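Local structure of tropomodulin TMD-1 (Caenorhabditis elegans, 1PGV) at residues A[80-85]-A[108-113]; A[104-109]-A[130-135]; A[89-94]-A[116-121]; A[148-153]-A[169-174]. The protein probably caps the pointed end of actin filaments, blocking their growth and shortening there, with this chain forming its C-terminal domain. All blocks are in the same frame, centred on the assembly; numbering follows the deposited sequence.

Contact 1: residues A[80-85]-A[108-113]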
loop_
_atom_site.group_PDB
_atom_site.type_symbol
_atom_site.label_atom_id
_atom_site.label_comp_id
_atom_site.label_asym_id
_atom_site.label_seq_id
_atom_site.Cartn_x
_atom_site.Cartn_y
_atom_site.Cartn_z
ATOM N N THR A 80 -9.943 9.065 -3.641
ATOM C CA THR A 80 -10.016 9.253 -5.086
ATOM C C THR A 80 -11.222 8.480 -5.617
ATOM O O THR A 80 -11.375 8.303 -6.823
ATOM C CB THR A 80 -8.753 8.736 -5.798
ATOM O OG1 THR A 80 -8.487 7.391 -5.383
ATOM C CG2 THR A 80 -7.553 9.619 -5.466
ATOM N N ALA A 81 -12.061 8.019 -4.695
ATOM C CA ALA A 81 -13.267 7.270 -5.033
ATOM C C ALA A 81 -12.993 6.051 -5.908
ATOM O O ALA A 81 -13.794 5.718 -6.779
ATOM C CB ALA A 81 -14.277 8.193 -5.722
ATOM N N ILE A 82 -11.865 5.380 -5.685
ATOM C CA ILE A 82 -11.547 4.197 -6.474
ATOM C C ILE A 82 -12.135 2.951 -5.821
ATOM O O ILE A 82 -12.351 2.917 -4.611
ATOM C CB ILE A 82 -10.025 4.006 -6.638
ATOM C CG1 ILE A 82 -9.345 4.004 -5.266
ATOM C CG2 ILE A 82 -9.461 5.105 -7.529
ATOM C CD1 ILE A 82 -7.869 3.659 -5.322
ATOM N N SER A 83 -12.409 1.940 -6.637
ATOM C CA SER A 83 -12.972 0.683 -6.149
ATOM C C SER A 83 -12.041 -0.456 -6.545
ATOM O O SER A 83 -10.999 -0.228 -7.151
ATOM C CB SER A 83 -14.362 0.451 -6.750
ATOM O OG SER A 83 -14.266 0.159 -8.131
ATOM N N ASP A 84 -12.417 -1.686 -6.208
ATOM C CA ASP A 84 -11.582 -2.835 -6.531
ATOM C C ASP A 84 -11.138 -2.911 -7.988
ATOM O O ASP A 84 -10.005 -3.294 -8.271
ATOM C CB ASP A 84 -12.299 -4.133 -6.160
ATOM C CG ASP A 84 -12.271 -4.411 -4.673
ATOM O OD1 ASP A 84 -11.912 -3.495 -3.896
ATOM O OD2 ASP A 84 -12.611 -5.547 -4.282
ATOM N N SER A 85 -12.023 -2.550 -8.910
ATOM C CA SER A 85 -11.682 -2.614 -10.325
ATOM C C SER A 85 -10.468 -1.753 -10.683
ATOM O O SER A 85 -9.616 -2.176 -11.464
ATOM C CB SER A 85 -12.894 -2.226 -11.181
ATOM O OG SER A 85 -13.492 -1.028 -10.724
ATOM N N ASN A 108 -11.544 5.105 0.403
ATOM C CA ASN A 108 -12.062 4.782 -0.920
ATOM C C ASN A 108 -13.173 3.741 -0.798
ATOM O O ASN A 108 -13.848 3.680 0.231
ATOM C CB ASN A 108 -10.938 4.279 -1.832
ATOM C CG ASN A 108 -10.023 5.405 -2.289
ATOM O OD1 ASN A 108 -10.483 6.387 -2.875
ATOM N ND2 ASN A 108 -8.727 5.273 -2.020
ATOM N N PHE A 109 -13.358 2.939 -1.842
ATOM C CA PHE A 109 -14.397 1.910 -1.855
ATOM C C PHE A 109 -13.811 0.512 -2.038
ATOM O O PHE A 109 -14.426 -0.357 -2.664
ATOM C CB PHE A 109 -15.394 2.204 -2.983
ATOM C CG PHE A 109 -16.109 3.513 -2.826
ATOM C CD1 PHE A 109 -17.201 3.626 -1.970
ATOM C CD2 PHE A 109 -15.668 4.645 -3.503
ATOM C CE1 PHE A 109 -17.845 4.850 -1.786
ATOM C CE2 PHE A 109 -16.302 5.875 -3.328
ATOM C CZ PHE A 109 -17.391 5.978 -2.468
ATOM N N LEU A 110 -12.624 0.293 -1.482
ATOM C CA LEU A 110 -11.966 -1.001 -1.598
ATOM C C LEU A 110 -12.563 -2.016 -0.628
ATOM O O LEU A 110 -12.920 -1.678 0.497
ATOM C CB LEU A 110 -10.464 -0.848 -1.336
ATOM C CG LEU A 110 -9.762 0.171 -2.235
ATOM C CD1 LEU A 110 -8.260 0.123 -1.972
ATOM C CD2 LEU A 110 -10.052 -0.145 -3.700
ATOM N N THR A 111 -12.667 -3.265 -1.070
ATOM C CA THR A 111 -13.236 -4.320 -0.237
ATOM C C THR A 111 -12.202 -4.961 0.678
ATOM O O THR A 111 -11.009 -4.961 0.376
ATOM C CB THR A 111 -13.844 -5.444 -1.093
ATOM O OG1 THR A 111 -12.796 -6.134 -1.785
ATOM C CG2 THR A 111 -14.823 -4.874 -2.102
ATOM N N PRO A 112 -12.653 -5.526 1.808
ATOM C CA PRO A 112 -11.747 -6.178 2.758
ATOM C C PRO A 112 -10.915 -7.258 2.078
ATOM O O PRO A 112 -9.733 -7.432 2.381
ATOM C CB PRO A 112 -12.703 -6.759 3.797
ATOM C CG PRO A 112 -13.807 -5.754 3.823
ATOM C CD PRO A 112 -14.025 -5.474 2.346
ATOM N N GLU A 113 -11.538 -7.983 1.151
ATOM C CA GLU A 113 -10.856 -9.053 0.436
ATOM C C GLU A 113 -9.699 -8.530 -0.407
ATOM O O GLU A 113 -8.629 -9.134 -0.448
ATOM C CB GLU A 113 -11.838 -9.801 -0.474
ATOM C CG GLU A 113 -12.981 -10.502 0.253
ATOM C CD GLU A 113 -13.851 -9.546 1.051
ATOM O OE1 GLU A 113 -14.262 -8.502 0.503
ATOM O OE2 GLU A 113 -14.131 -9.848 2.228
#
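Asn-108 holds the 80-85 loop with its amide oxygen. Its OD1 accepts two backbone N-H groups: Thr-80 N, at 2.8 Å, lies in the carbonyl plane on a lone pair, while Ile-82 N, at 3.3 Å, stands above that plane. ND2 of the same amide gives a bond to Leu-77 O, so both polar ends are engaged and the rotation of the group is fixed; Ile-82 CG1 packs 3.4 Å from Asn-108 CG. Next along, Phe-109 N donates to Ile-82 O at 2.9 Å. The ring of Phe-109 turns its edge to Ala-81, with CE2 3.9 Å from Ala-81 CB. Leu-110 sends CD2 against the backbone of Ser-83, the N-cap of helix 84-87. Thr-111 then gives both its donors to the carboxylate of Asp-84: N reaches OD1 at 2.9 Å and OG1 reaches OD2 at 2.6 Å, each on the syn side. An alanine in place of Asp-84 would probably leave the N-H and hydroxyl of Thr-111 without these acceptors and untie the starts of the two helices. Thr-111 OG1 also caps Leu-114 N at the start of helix 112-121. The two loops run within 11° of each other, successive strand-to-helix turns of a leucine-rich repeat-like fold, following strands 74-76 and 102-104; Gln-136 and Arg-137 of the next turn bond to the backbone of 108-110.

Contact 2: residues A[104-109]-A[130-135]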
loop_
_atom_site.group_PDB
_atom_site.type_symbol
_atom_site.label_atom_id
_atom_site.label_comp_id
_atom_site.label_asym_id
_atom_site.label_seq_id
_atom_site.Cartn_x
_atom_site.Cartn_y
_atom_site.Cartn_z
ATOM N N ASN A 104 -0.744 4.616 0.069
ATOM C CA ASN A 104 -1.932 5.117 0.748
ATOM C C ASN A 104 -3.174 5.006 -0.135
ATOM O O ASN A 104 -3.269 5.666 -1.168
ATOM C CB ASN A 104 -1.714 6.580 1.144
ATOM C CG ASN A 104 -2.879 7.158 1.917
ATOM O OD1 ASN A 104 -3.889 6.484 2.153
ATOM N ND2 ASN A 104 -2.746 8.417 2.327
ATOM N N VAL A 105 -4.118 4.164 0.276
ATOM C CA VAL A 105 -5.364 3.978 -0.469
ATOM C C VAL A 105 -6.566 4.132 0.459
ATOM O O VAL A 105 -7.624 3.533 0.233
ATOM C CB VAL A 105 -5.432 2.575 -1.126
ATOM C CG1 VAL A 105 -4.318 2.412 -2.135
ATOM C CG2 VAL A 105 -5.349 1.493 -0.058
ATOM N N GLU A 106 -6.410 4.943 1.501
ATOM C CA GLU A 106 -7.488 5.140 2.463
ATOM C C GLU A 106 -8.671 5.938 1.907
ATOM O O GLU A 106 -8.566 6.595 0.872
ATOM C CB GLU A 106 -6.950 5.842 3.715
ATOM C CG GLU A 106 -6.727 7.338 3.543
ATOM C CD GLU A 106 -6.024 7.975 4.735
ATOM O OE1 GLU A 106 -6.357 7.625 5.886
ATOM O OE2 GLU A 106 -5.146 8.837 4.516
ATOM N N SER A 107 -9.794 5.853 2.612
ATOM C CA SER A 107 -11.022 6.567 2.268
ATOM C C SER A 107 -11.561 6.352 0.861
ATOM O O SER A 107 -11.990 7.302 0.198
ATOM C CB SER A 107 -10.827 8.063 2.523
ATOM O OG SER A 107 -10.596 8.301 3.900
ATOM N N ASN A 108 -11.544 5.105 0.403
ATOM C CA ASN A 108 -12.062 4.782 -0.920
ATOM C C ASN A 108 -13.173 3.741 -0.798
ATOM O O ASN A 108 -13.848 3.680 0.231
ATOM C CB ASN A 108 -10.938 4.279 -1.832
ATOM C CG ASN A 108 -10.023 5.405 -2.289
ATOM O OD1 ASN A 108 -10.483 6.387 -2.875
ATOM N ND2 ASN A 108 -8.727 5.273 -2.020
ATOM N N PHE A 109 -13.358 2.939 -1.842
ATOM C CA PHE A 109 -14.397 1.910 -1.855
ATOM C C PHE A 109 -13.811 0.512 -2.038
ATOM O O PHE A 109 -14.426 -0.357 -2.664
ATOM C CB PHE A 109 -15.394 2.204 -2.983
ATOM C CG PHE A 109 -16.109 3.513 -2.826
ATOM C CD1 PHE A 109 -17.201 3.626 -1.970
ATOM C CD2 PHE A 109 -15.668 4.645 -3.503
ATOM C CE1 PHE A 109 -17.845 4.850 -1.786
ATOM C CE2 PHE A 109 -16.302 5.875 -3.328
ATOM C CZ PHE A 109 -17.391 5.978 -2.468
ATOM N N GLU A 130 4.985 1.589 5.068
ATOM C CA GLU A 130 3.743 2.207 5.505
ATOM C C GLU A 130 2.631 1.880 4.512
ATOM O O GLU A 130 2.715 2.229 3.339
ATOM C CB GLU A 130 3.901 3.724 5.615
ATOM C CG GLU A 130 2.634 4.433 6.062
ATOM C CD GLU A 130 2.859 5.913 6.298
ATOM O OE1 GLU A 130 3.694 6.253 7.161
ATOM O OE2 GLU A 130 2.204 6.735 5.620
ATOM N N PHE A 131 1.592 1.210 5.003
ATOM C CA PHE A 131 0.445 0.822 4.180
ATOM C C PHE A 131 -0.802 1.352 4.885
ATOM O O PHE A 131 -1.161 0.867 5.948
ATOM C CB PHE A 131 0.395 -0.711 4.059
ATOM C CG PHE A 131 -0.760 -1.225 3.242
ATOM C CD1 PHE A 131 -2.018 -1.377 3.810
ATOM C CD2 PHE A 131 -0.588 -1.542 1.896
ATOM C CE1 PHE A 131 -3.097 -1.840 3.048
ATOM C CE2 PHE A 131 -1.659 -2.004 1.126
ATOM C CZ PHE A 131 -2.917 -2.152 1.708
ATOM N N LYS A 132 -1.444 2.360 4.308
ATOM C CA LYS A 132 -2.629 2.936 4.930
ATOM C C LYS A 132 -3.840 2.658 4.056
ATOM O O LYS A 132 -3.810 2.897 2.854
ATOM C CB LYS A 132 -2.458 4.448 5.112
ATOM C CG LYS A 132 -3.307 5.032 6.252
ATOM C CD LYS A 132 -4.784 4.674 6.143
ATOM C CE LYS A 132 -5.577 5.212 7.319
ATOM N NZ LYS A 132 -5.083 4.710 8.634
ATOM N N ALA A 133 -4.908 2.167 4.672
ATOM C CA ALA A 133 -6.115 1.842 3.923
ATOM C C ALA A 133 -7.374 1.910 4.776
ATOM O O ALA A 133 -8.381 1.277 4.447
ATOM C CB ALA A 133 -5.975 0.454 3.326
ATOM N N ASP A 134 -7.335 2.684 5.855
ATOM C CA ASP A 134 -8.494 2.773 6.733
ATOM C C ASP A 134 -9.606 3.639 6.154
ATOM O O ASP A 134 -9.418 4.344 5.165
ATOM C CB ASP A 134 -8.094 3.331 8.099
ATOM C CG ASP A 134 -8.862 2.685 9.245
ATOM O OD1 ASP A 134 -10.034 2.286 9.049
ATOM O OD2 ASP A 134 -8.291 2.586 10.352
ATOM N N ASN A 135 -10.771 3.555 6.787
ATOM C CA ASN A 135 -11.940 4.330 6.395
ATOM C C ASN A 135 -12.508 4.050 5.014
ATOM O O ASN A 135 -12.923 4.980 4.317
ATOM C CB ASN A 135 -11.642 5.825 6.524
ATOM C CG ASN A 135 -11.353 6.234 7.951
ATOM O OD1 ASN A 135 -12.152 5.980 8.858
ATOM N ND2 ASN A 135 -10.208 6.872 8.163
HETATM O O HOH W 1 -14.550 6.169 1.505
#
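Asn-104 and Lys-132 form a parallel beta bridge, and the chains stay in step past the strand ends through bonds from Val-105 N to Lys-132 O (2.9 Å) and from Ser-107 N to Asp-134 O (3.0 Å). A CA-H...O contact from Ser-107 CA to Asn-135 O, 3.2 Å long, carries the pairing one residue further. On one face of the sheet the Asn-104 and Lys-132 side chains lie side by side, pointing the same way. Asn-104 has CG anti to its backbone N (chi1 -177°), and OD1 accepts from Glu-106 N at 3.0 Å, closing an Asx turn. Its ND2 bonds to Glu-106 OE2 at 3.3 Å, meeting the carboxylate from above its plane. Glu-106 crosses Lys-132 obliquely, but Lys-132 was modelled in two conformers; in this one NZ stands 4.2 Å from Glu-106 OE1, beyond salt-bridge range. Inside, Val-105 CG2 packs on Ala-133 CB at 3.6 Å. Nearby, the NE2 of Gln-136 bonds to both Val-105 O and Ala-133 O. Water 1 donates to Asn-108 O and, weakly, to Asn-135 O. The chemistry is thus mainly that of backbone pairing: Asn-104 probably stiffens the bend through its Asx turn, Gln-136 satisfies carbonyls that the bridge does not use, and the opposite charges of Glu-106 and Lys-132 probably add no more than a loose attraction at the surface.

Contact 3: residues A[89-94]-A[116-121]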
loop_
_atom_site.group_PDB
_atom_site.type_symbol
_atom_site.label_atom_id
_atom_site.label_comp_id
_atom_site.label_asym_id
_atom_site.label_seq_id
_atom_site.Cartn_x
_atom_site.Cartn_y
_atom_site.Cartn_z
ATOM N N GLY A 89 -4.848 -3.385 -9.954
ATOM C CA GLY A 89 -3.522 -3.266 -10.539
ATOM C C GLY A 89 -2.424 -3.036 -9.515
ATOM O O GLY A 89 -1.240 -3.242 -9.803
ATOM N N LEU A 90 -2.812 -2.609 -8.317
ATOM C CA LEU A 90 -1.845 -2.362 -7.253
ATOM C C LEU A 90 -1.165 -3.652 -6.826
ATOM O O LEU A 90 -0.078 -3.631 -6.242
ATOM C CB LEU A 90 -2.523 -1.710 -6.045
ATOM C CG LEU A 90 -2.959 -0.255 -6.231
ATOM C CD1 LEU A 90 -3.585 0.251 -4.947
ATOM C CD2 LEU A 90 -1.755 0.604 -6.617
ATOM N N ILE A 91 -1.803 -4.785 -7.110
ATOM C CA ILE A 91 -1.202 -6.058 -6.756
ATOM C C ILE A 91 0.113 -6.223 -7.513
ATOM O O ILE A 91 1.129 -6.563 -6.917
ATOM C CB ILE A 91 -2.134 -7.248 -7.091
ATOM C CG1 ILE A 91 -3.360 -7.208 -6.176
ATOM C CG2 ILE A 91 -1.381 -8.565 -6.912
ATOM C CD1 ILE A 91 -4.417 -8.254 -6.501
ATOM N N GLU A 92 0.098 -5.978 -8.822
ATOM C CA GLU A 92 1.311 -6.116 -9.620
ATOM C C GLU A 92 2.373 -5.122 -9.147
ATOM O O GLU A 92 3.548 -5.473 -9.009
ATOM C CB GLU A 92 1.028 -5.869 -11.103
ATOM C CG GLU A 92 2.179 -6.291 -12.004
ATOM C CD GLU A 92 2.029 -5.809 -13.433
ATOM O OE1 GLU A 92 0.886 -5.762 -13.933
ATOM O OE2 GLU A 92 3.060 -5.491 -14.065
ATOM N N LEU A 93 1.950 -3.888 -8.899
ATOM C CA LEU A 93 2.871 -2.842 -8.443
ATOM C C LEU A 93 3.592 -3.248 -7.161
ATOM O O LEU A 93 4.826 -3.202 -7.082
ATOM C CB LEU A 93 2.113 -1.536 -8.196
ATOM C CG LEU A 93 2.972 -0.410 -7.605
ATOM C CD1 LEU A 93 4.095 -0.091 -8.567
ATOM C CD2 LEU A 93 2.123 0.821 -7.338
ATOM N N ILE A 94 2.815 -3.646 -6.157
ATOM C CA ILE A 94 3.368 -4.054 -4.873
ATOM C C ILE A 94 4.312 -5.242 -4.996
ATOM O O ILE A 94 5.402 -5.238 -4.426
ATOM C CB ILE A 94 2.232 -4.404 -3.874
ATOM C CG1 ILE A 94 1.384 -3.161 -3.612
ATOM C CG2 ILE A 94 2.811 -4.949 -2.570
ATOM C CD1 ILE A 94 0.137 -3.419 -2.769
ATOM N N ALA A 116 -6.841 -7.443 1.819
ATOM C CA ALA A 116 -6.094 -8.589 2.308
ATOM C C ALA A 116 -5.096 -9.037 1.244
ATOM O O ALA A 116 -3.960 -9.386 1.556
ATOM C CB ALA A 116 -7.053 -9.744 2.658
ATOM N N ARG A 117 -5.516 -9.036 -0.017
ATOM C CA ARG A 117 -4.619 -9.446 -1.088
ATOM C C ARG A 117 -3.469 -8.444 -1.235
ATOM O O ARG A 117 -2.324 -8.834 -1.448
ATOM C CB ARG A 117 -5.379 -9.565 -2.408
ATOM C CG ARG A 117 -6.418 -10.681 -2.415
ATOM C CD ARG A 117 -7.188 -10.692 -3.731
ATOM N NE ARG A 117 -6.310 -10.973 -4.862
ATOM C CZ ARG A 117 -6.607 -10.695 -6.128
ATOM N NH1 ARG A 117 -7.766 -10.122 -6.430
ATOM N NH2 ARG A 117 -5.744 -10.990 -7.091
ATOM N N LEU A 118 -3.777 -7.156 -1.111
ATOM C CA LEU A 118 -2.737 -6.132 -1.232
ATOM C C LEU A 118 -1.681 -6.304 -0.132
ATOM O O LEU A 118 -0.477 -6.249 -0.402
ATOM C CB LEU A 118 -3.346 -4.729 -1.156
ATOM C CG LEU A 118 -4.329 -4.342 -2.270
ATOM C CD1 LEU A 118 -4.838 -2.933 -2.016
ATOM C CD2 LEU A 118 -3.660 -4.443 -3.633
ATOM N N LEU A 119 -2.125 -6.514 1.103
ATOM C CA LEU A 119 -1.188 -6.708 2.210
ATOM C C LEU A 119 -0.382 -7.992 2.057
ATOM O O LEU A 119 0.804 -8.031 2.365
ATOM C CB LEU A 119 -1.922 -6.725 3.555
ATOM C CG LEU A 119 -1.959 -5.419 4.347
ATOM C CD1 LEU A 119 -2.839 -5.597 5.572
ATOM C CD2 LEU A 119 -0.537 -5.029 4.768
ATOM N N ARG A 120 -1.012 -9.060 1.577
ATOM C CA ARG A 120 -0.271 -10.297 1.414
ATOM C C ARG A 120 0.781 -10.131 0.311
ATOM O O ARG A 120 1.861 -10.722 0.373
ATOM C CB ARG A 120 -1.233 -11.453 1.091
ATOM C CG ARG A 120 -0.588 -12.832 1.140
ATOM C CD ARG A 120 -1.630 -13.896 1.488
ATOM N NE ARG A 120 -1.999 -13.879 2.903
ATOM C CZ ARG A 120 -1.384 -14.594 3.844
ATOM N NH1 ARG A 120 -0.370 -15.384 3.520
ATOM N NH2 ARG A 120 -1.791 -14.535 5.104
ATOM N N SER A 121 0.482 -9.307 -0.686
ATOM C CA SER A 121 1.423 -9.087 -1.779
ATOM C C SER A 121 2.675 -8.329 -1.338
ATOM O O SER A 121 3.696 -8.379 -2.013
ATOM C CB SER A 121 0.749 -8.339 -2.932
ATOM O OG SER A 121 0.345 -7.039 -2.546
HETATM O O HOH W 2 5.925 -6.999 -2.152
#
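Leu-118 fills the buried middle of the joint, its CD2 methyl set against three residues of 90-94. Leu-90 CB and Ile-91 CG1 each lie 3.8 Å from it, and Ile-94 CD1 sits 4.0 Å away. The Leu-118 side chain meets that of Ile-91 at about a right angle. Ile-94 also lies against the backbone, with CD1 3.7 Å from Leu-118 O, and it turns CG2 toward Ser-121, whose side chain was modelled in two conformers. An alanine in place of Ile-94 would probably open a gap between Leu-118 and Ser-121, leaving Leu-118 CD2 covered on fewer sides. The solvent side is made differently. There the exposed Arg-117 brings its guanidinium across the tip of Ile-91, whose CD1 lies over one face, 3.1 Å above the plane and offset toward the rim. At the C-terminal end of the two segments the link is a water: water 2 donates to Ile-94 O at 2.9 Å and to Ser-121 O at 2.6 Å. The axes run nearly parallel, 13° apart and 9.1 Å at closest approach, as neighbouring helices lining one side of the parallel sheet. Leu-90 reaches down to Phe-75 of strand 74-76 and across to Ile-63 of helix 56-66, while Ala-116 and Arg-120 meet helix 143-155.

Contact 4: residues A[148-153]-A[169-174]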
loop_
_atom_site.group_PDB
_atom_site.type_symbol
_atom_site.label_atom_id
_atom_site.label_comp_id
_atom_site.label_asym_id
_atom_site.label_seq_id
_atom_site.Cartn_x
_atom_site.Cartn_y
_atom_site.Cartn_z
ATOM N N ASP A 148 -6.168 -13.291 7.908
ATOM C CA ASP A 148 -5.275 -13.281 6.753
ATOM C C ASP A 148 -4.232 -12.181 6.989
ATOM O O ASP A 148 -3.019 -12.425 6.971
ATOM C CB ASP A 148 -6.083 -12.947 5.496
ATOM C CG ASP A 148 -5.249 -12.956 4.227
ATOM O OD1 ASP A 148 -4.039 -12.620 4.277
ATOM O OD2 ASP A 148 -5.813 -13.279 3.158
ATOM N N MET A 149 -4.734 -10.974 7.218
ATOM C CA MET A 149 -3.887 -9.797 7.437
ATOM C C MET A 149 -2.907 -9.921 8.595
ATOM O O MET A 149 -1.731 -9.537 8.471
ATOM C CB MET A 149 -4.758 -8.568 7.671
ATOM C CG MET A 149 -5.570 -8.136 6.470
ATOM S SD MET A 149 -6.429 -6.606 6.811
ATOM C CE MET A 149 -6.765 -6.052 5.139
ATOM N N MET A 150 -3.374 -10.432 9.730
ATOM C CA MET A 150 -2.485 -10.553 10.876
ATOM C C MET A 150 -1.334 -11.506 10.609
ATOM O O MET A 150 -0.216 -11.272 11.067
ATOM C CB MET A 150 -3.253 -10.979 12.132
ATOM C CG MET A 150 -3.832 -12.376 12.105
ATOM S SD MET A 150 -4.525 -12.779 13.732
ATOM C CE MET A 150 -4.279 -14.568 13.755
ATOM N N MET A 151 -1.586 -12.576 9.858
ATOM C CA MET A 151 -0.517 -13.517 9.558
ATOM C C MET A 151 0.442 -12.957 8.511
ATOM O O MET A 151 1.655 -13.184 8.585
ATOM C CB MET A 151 -1.090 -14.851 9.077
ATOM C CG MET A 151 -1.922 -15.561 10.143
ATOM S SD MET A 151 -1.081 -15.642 11.747
ATOM C CE MET A 151 0.093 -16.923 11.441
ATOM N N ALA A 152 -0.100 -12.232 7.538
ATOM C CA ALA A 152 0.713 -11.634 6.481
ATOM C C ALA A 152 1.647 -10.594 7.084
ATOM O O ALA A 152 2.835 -10.541 6.755
ATOM C CB ALA A 152 -0.174 -10.972 5.442
ATOM N N ILE A 153 1.093 -9.766 7.957
ATOM C CA ILE A 153 1.865 -8.715 8.615
ATOM C C ILE A 153 2.946 -9.312 9.514
ATOM O O ILE A 153 4.089 -8.849 9.530
ATOM C CB ILE A 153 0.937 -7.812 9.445
ATOM C CG1 ILE A 153 0.014 -7.025 8.508
ATOM C CG2 ILE A 153 1.761 -6.867 10.317
ATOM C CD1 ILE A 153 -1.104 -6.268 9.212
ATOM N N MET A 169 -9.026 -9.073 18.868
ATOM C CA MET A 169 -8.007 -8.842 19.899
ATOM C C MET A 169 -6.682 -9.469 19.486
ATOM O O MET A 169 -5.615 -8.843 19.588
ATOM C CB MET A 169 -8.439 -9.478 21.221
ATOM C CG MET A 169 -9.563 -8.766 21.911
ATOM S SD MET A 169 -9.060 -7.092 22.261
ATOM C CE MET A 169 -7.886 -7.382 23.601
ATOM N N GLU A 170 -6.756 -10.718 19.035
ATOM C CA GLU A 170 -5.576 -11.451 18.607
ATOM C C GLU A 170 -4.878 -10.766 17.438
ATOM O O GLU A 170 -3.647 -10.693 17.403
ATOM C CB GLU A 170 -5.944 -12.879 18.201
ATOM C CG GLU A 170 -4.737 -13.781 17.985
ATOM C CD GLU A 170 -5.114 -15.144 17.438
ATOM O OE1 GLU A 170 -6.234 -15.611 17.738
ATOM O OE2 GLU A 170 -4.289 -15.752 16.721
ATOM N N ALA A 171 -5.653 -10.280 16.472
ATOM C CA ALA A 171 -5.058 -9.606 15.324
ATOM C C ALA A 171 -4.378 -8.324 15.803
ATOM O O ALA A 171 -3.214 -8.076 15.481
ATOM C CB ALA A 171 -6.127 -9.276 14.278
ATOM N N ARG A 172 -5.103 -7.523 16.579
ATOM C CA ARG A 172 -4.557 -6.266 17.092
ATOM C C ARG A 172 -3.225 -6.499 17.809
ATOM O O ARG A 172 -2.237 -5.803 17.552
ATOM C CB ARG A 172 -5.559 -5.609 18.045
ATOM C CG ARG A 172 -6.885 -5.254 17.384
ATOM C CD ARG A 172 -7.846 -4.578 18.351
ATOM N NE ARG A 172 -7.303 -3.324 18.863
ATOM C CZ ARG A 172 -7.988 -2.459 19.598
ATOM N NH1 ARG A 172 -9.256 -2.709 19.912
ATOM N NH2 ARG A 172 -7.407 -1.347 20.025
ATOM N N HIS A 173 -3.204 -7.490 18.699
ATOM C CA HIS A 173 -2.006 -7.833 19.458
ATOM C C HIS A 173 -0.858 -8.326 18.578
ATOM O O HIS A 173 0.272 -7.839 18.688
ATOM C CB HIS A 173 -2.335 -8.903 20.504
ATOM C CG HIS A 173 -1.135 -9.438 21.224
ATOM N ND1 HIS A 173 -0.379 -8.673 22.088
ATOM C CD2 HIS A 173 -0.556 -10.662 21.204
ATOM C CE1 HIS A 173 0.612 -9.403 22.569
ATOM N NE2 HIS A 173 0.527 -10.614 22.047
ATOM N N ARG A 174 -1.135 -9.290 17.707
ATOM C CA ARG A 174 -0.087 -9.823 16.847
ATOM C C ARG A 174 0.443 -8.779 15.866
ATOM O O ARG A 174 1.637 -8.748 15.561
ATOM C CB ARG A 174 -0.592 -11.069 16.117
ATOM C CG ARG A 174 -0.983 -12.175 17.091
ATOM C CD ARG A 174 -1.465 -13.442 16.409
ATOM N NE ARG A 174 -0.387 -14.185 15.770
ATOM C CZ ARG A 174 -0.460 -15.476 15.466
ATOM N NH1 ARG A 174 -1.562 -16.161 15.747
ATOM N NH2 ARG A 174 0.561 -16.081 14.878
#
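Met-150 starts toward Ala-171 with CG between its own backbone N and carbonyl carbon (chi1 67°), and beyond CG the chain is extended, laying SD against Ala-171 and carrying CE on to the side chains of Glu-170 and Arg-174. Met-151 begins on the side of its helix turned from the partner, but a bend at chi2 (-48°) brings SD back to Arg-174. Met-150 SD then lies 3.6 Å from Ala-171 CA and 3.9 Å from Ala-171 CB, the small alanine letting the thioether come close to the backbone. The CE methyl of Met-150 rests 3.2 Å from Glu-170 OE2 and 3.7 Å from Arg-174 NH1. Met-151 approaches the guanidinium over one face: its SD is 3.6 Å from Arg-174 NH2 and offset toward the rim. Arg-174 NH1 and Glu-170 OE2, one helical turn apart, form a salt bridge of 2.9 Å, with the oxygen at the guanidinium edge, in its plane. Arg-174 NH2 is engaged as well, in a salt bridge to Glu-154 on helix 143-155. The helix segments run side by side, 18° from parallel. Chemically, then, the inner part of this joint is sulfur and methyl packing, and its outer part is an arginine bridged to two carboxylates, that of Glu-170 at its edge, while a thioether lies on one face. Held by Glu-170 on its own helix and Glu-154 on the other, the guanidinium is likely to keep its orientation and so ties the two helices together at the surface.

Contacts 1 and 2 share Asn-108 and Phe-109, and their centres lie 9 Å apart; Leu-110 CD1 touches Val-105 CG2 at 3.7 Å, so the strand-to-helix turns form a continuous row. Contact 3, about 13 Å from the centres of both, takes up the helices that follow: Val-105 CG1 meets Leu-90 CD1 at 3.6 Å, and Phe-131 of contact 2 packs under Leu-118 and Leu-119. Contact 4 extends the helical layer toward the C-terminal end, its centre 17 Å from that of contact 3, and the Arg-120 NE to Asp-148 OD1 salt bridge of 2.8 Å joins them. Together they join successive strand-helix units across the C-terminal domain of a probable pointed-end capping protein.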